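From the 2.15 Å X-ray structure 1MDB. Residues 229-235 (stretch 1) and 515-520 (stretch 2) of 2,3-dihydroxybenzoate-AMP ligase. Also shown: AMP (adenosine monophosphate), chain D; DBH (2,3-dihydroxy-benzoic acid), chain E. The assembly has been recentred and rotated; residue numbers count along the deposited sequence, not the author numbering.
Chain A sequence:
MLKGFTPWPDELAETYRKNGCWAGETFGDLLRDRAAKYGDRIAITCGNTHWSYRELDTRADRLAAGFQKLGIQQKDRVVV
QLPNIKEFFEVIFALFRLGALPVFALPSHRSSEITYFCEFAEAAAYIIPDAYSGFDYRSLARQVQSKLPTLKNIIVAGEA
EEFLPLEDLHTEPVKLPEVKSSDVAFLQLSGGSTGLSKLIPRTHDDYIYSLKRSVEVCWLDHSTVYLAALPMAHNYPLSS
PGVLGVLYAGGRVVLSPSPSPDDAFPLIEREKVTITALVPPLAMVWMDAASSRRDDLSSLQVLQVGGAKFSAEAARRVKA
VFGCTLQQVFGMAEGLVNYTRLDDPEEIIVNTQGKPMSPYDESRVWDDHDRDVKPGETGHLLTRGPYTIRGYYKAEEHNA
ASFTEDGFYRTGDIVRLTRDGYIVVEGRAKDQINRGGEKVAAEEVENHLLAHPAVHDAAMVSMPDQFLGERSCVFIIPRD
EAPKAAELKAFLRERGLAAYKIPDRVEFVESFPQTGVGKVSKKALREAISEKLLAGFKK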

# COMPACT_ATOMS: atom_id res chain seq x y z
N ALA A 229 -9.84 0.70 5.84
CA ALA A 229 -9.81 -0.61 6.47
C ALA A 229 -8.40 -1.19 6.60
O ALA A 229 -8.14 -2.01 7.48
CB ALA A 229 -10.69 -1.58 5.70
N LEU A 230 -7.51 -0.78 5.71
CA LEU A 230 -6.12 -1.24 5.74
C LEU A 230 -5.31 -0.20 6.49
O LEU A 230 -5.76 0.93 6.68
CB LEU A 230 -5.58 -1.36 4.31
CG LEU A 230 -6.22 -2.37 3.37
CD1 LEU A 230 -5.71 -2.15 1.95
CD2 LEU A 230 -5.88 -3.77 3.84
N PRO A 231 -4.09 -0.56 6.95
CA PRO A 231 -3.25 0.41 7.67
C PRO A 231 -3.05 1.55 6.67
O PRO A 231 -2.33 1.39 5.68
CB PRO A 231 -1.97 -0.37 7.93
CG PRO A 231 -2.46 -1.79 8.08
CD PRO A 231 -3.47 -1.90 6.94
N MET A 232 -3.69 2.69 6.92
CA MET A 232 -3.68 3.82 5.99
C MET A 232 -2.38 4.53 5.63
O MET A 232 -2.36 5.33 4.70
CB MET A 232 -4.73 4.85 6.41
CG MET A 232 -4.41 5.61 7.68
SD MET A 232 -5.88 6.47 8.29
CE MET A 232 -5.18 7.39 9.71
N ALA A 233 -1.30 4.27 6.36
CA ALA A 233 -0.02 4.90 6.04
C ALA A 233 0.64 4.22 4.83
O ALA A 233 1.61 4.73 4.28
CB ALA A 233 0.93 4.84 7.24
N HIS A 234 0.12 3.06 4.42
CA HIS A 234 0.65 2.35 3.25
C HIS A 234 0.20 3.12 2.00
O HIS A 234 -0.92 3.62 1.95
CB HIS A 234 0.13 0.92 3.19
CG HIS A 234 0.64 0.13 2.02
ND1 HIS A 234 1.84 -0.56 2.04
CD2 HIS A 234 0.14 -0.04 0.77
CE1 HIS A 234 2.06 -1.10 0.86
NE2 HIS A 234 1.04 -0.80 0.07
N ASN A 235 1.06 3.18 0.98
CA ASN A 235 0.75 3.94 -0.24
C ASN A 235 -0.64 3.71 -0.85
O ASN A 235 -1.27 4.66 -1.32
CB ASN A 235 1.82 3.65 -1.31
CG ASN A 235 1.91 4.75 -2.38
OD1 ASN A 235 2.17 5.92 -2.07
ND2 ASN A 235 1.69 4.38 -3.64
N THR A 515 2.37 -9.39 5.34
CA THR A 515 3.22 -8.22 5.44
C THR A 515 2.50 -7.14 6.24
O THR A 515 1.39 -7.35 6.71
CB THR A 515 3.53 -7.63 4.06
OG1 THR A 515 2.31 -7.17 3.47
CG2 THR A 515 4.17 -8.67 3.15
N GLY A 516 3.14 -5.98 6.34
CA GLY A 516 2.56 -4.88 7.09
C GLY A 516 1.18 -4.44 6.65
O GLY A 516 0.31 -4.21 7.50
N VAL A 517 0.95 -4.33 5.35
CA VAL A 517 -0.36 -3.90 4.88
C VAL A 517 -1.36 -5.05 4.79
O VAL A 517 -2.55 -4.83 4.58
CB VAL A 517 -0.26 -3.17 3.52
CG1 VAL A 517 0.15 -4.15 2.43
CG2 VAL A 517 -1.57 -2.51 3.19
N GLY A 518 -0.89 -6.28 4.93
CA GLY A 518 -1.81 -7.41 4.89
C GLY A 518 -1.67 -8.41 3.75
O GLY A 518 -2.47 -9.34 3.66
N LYS A 519 -0.70 -8.24 2.86
CA LYS A 519 -0.57 -9.21 1.78
C LYS A 519 0.19 -10.45 2.23
O LYS A 519 0.91 -10.44 3.23
CB LYS A 519 0.11 -8.61 0.54
CG LYS A 519 0.69 -7.23 0.68
CD LYS A 519 1.19 -6.71 -0.67
CE LYS A 519 1.72 -5.28 -0.56
NZ LYS A 519 2.08 -4.69 -1.89
N VAL A 520 0.01 -11.53 1.48
CA VAL A 520 0.70 -12.76 1.79
C VAL A 520 2.18 -12.52 1.56
O VAL A 520 2.57 -11.85 0.60
CB VAL A 520 0.22 -13.91 0.88
CG1 VAL A 520 1.05 -15.16 1.14
CG2 VAL A 520 -1.24 -14.20 1.13
P AMP D . 3.82 -1.54 -2.54
O1P AMP D . 4.75 -0.36 -2.64
O2P AMP D . 3.83 -2.22 -1.21
O3P AMP D . 2.42 -1.20 -2.99
O5' AMP D . 4.39 -2.74 -3.52
C5' AMP D . 4.24 -2.69 -4.97
C4' AMP D . 4.40 -4.10 -5.55
O4' AMP D . 3.31 -4.84 -5.04
C3' AMP D . 4.24 -4.22 -7.04
O3' AMP D . 5.46 -3.94 -7.73
C2' AMP D . 3.74 -5.64 -7.21
O2' AMP D . 4.83 -6.59 -7.26
C1' AMP D . 2.87 -5.80 -5.99
N9 AMP D . 1.28 -5.53 -6.49
C8 AMP D . 0.52 -4.50 -6.06
N7 AMP D . -0.71 -4.54 -6.58
C5 AMP D . -0.69 -5.61 -7.35
C6 AMP D . -1.76 -6.09 -8.10
N6 AMP D . -2.95 -5.50 -8.12
N1 AMP D . -1.52 -7.23 -8.83
C2 AMP D . -0.32 -7.88 -8.83
N3 AMP D . 0.71 -7.42 -8.09
C4 AMP D . 0.54 -6.27 -7.34
C21 DBH E . 1.35 -1.59 -3.29
O9 DBH E . 1.33 -2.92 -3.12
C18 DBH E . 0.20 -0.84 -3.85
C15 DBH E . -1.01 -1.52 -4.16
C12 DBH E . -2.11 -0.82 -4.72
C3 DBH E . 0.30 0.57 -4.09
O3 DBH E . 1.47 1.30 -3.80
C6 DBH E . -0.79 1.26 -4.65
C9 DBH E . -1.99 0.58 -4.96
O6 DBH E . -0.69 2.61 -4.89

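Neither stretch forms a regular strand, and no hydrogen bond joins them. Each has backbone hydrogen bonds of its own. In the first, P231 to H234 make a type I beta turn, closed by H234 N to P231 O at 3.2 Å. H234 then takes the N-cap position, right before the helix that N235 enters. In the second, the chain curls back on itself: T515 N hydrogen-bonds K519 O at 2.8 Å, and G518 N hydrogen-bonds T515 O at 3.1 Å. The side chain of T515 adds a hydrogen bond from K519 N to T515 OG1 at 3.3 Å. G518 has a positive phi of 115°. A CB there would jam against the carbonyl O of V517, and it would also lie 4.2 Å from L230 CD2.

The two backbones come nearest at P231 and V517, with CA atoms 5.9 Å apart. V517 is the centre of the contact and has the largest covered area. Its side chain points toward the first stretch and packs over one face of the H234 ring. V517 CG2 lies 3.6 Å from H234 CG. V517 CB sits 3.9 Å from the centroid of the H234 ring, 21° off the normal, a CH-pi contact. V517 CG2 also meets L230 CB at 4.3 Å and P231 CD at 4.2 Å. These are apolar contacts. L230 CD2 also lies 3.6 Å from V517 O, and P231 CG lies 3.7 Å from G516 O.

The edge of the H234 ring faces the ligands, and H234 NE2 gives a weak hydrogen bond to AMP O3P at 3.4 Å. N235 ND2 hydrogen-bonds DBH O3 at 3.1 Å. K519 starts sideways, but its extended end comes nearer, with K519 CE 4.4 Å from H234 CE1. K519 NZ hydrogen-bonds AMP O2P at 3.1 Å, although NZ is modelled too close to DBH, so its position is less certain.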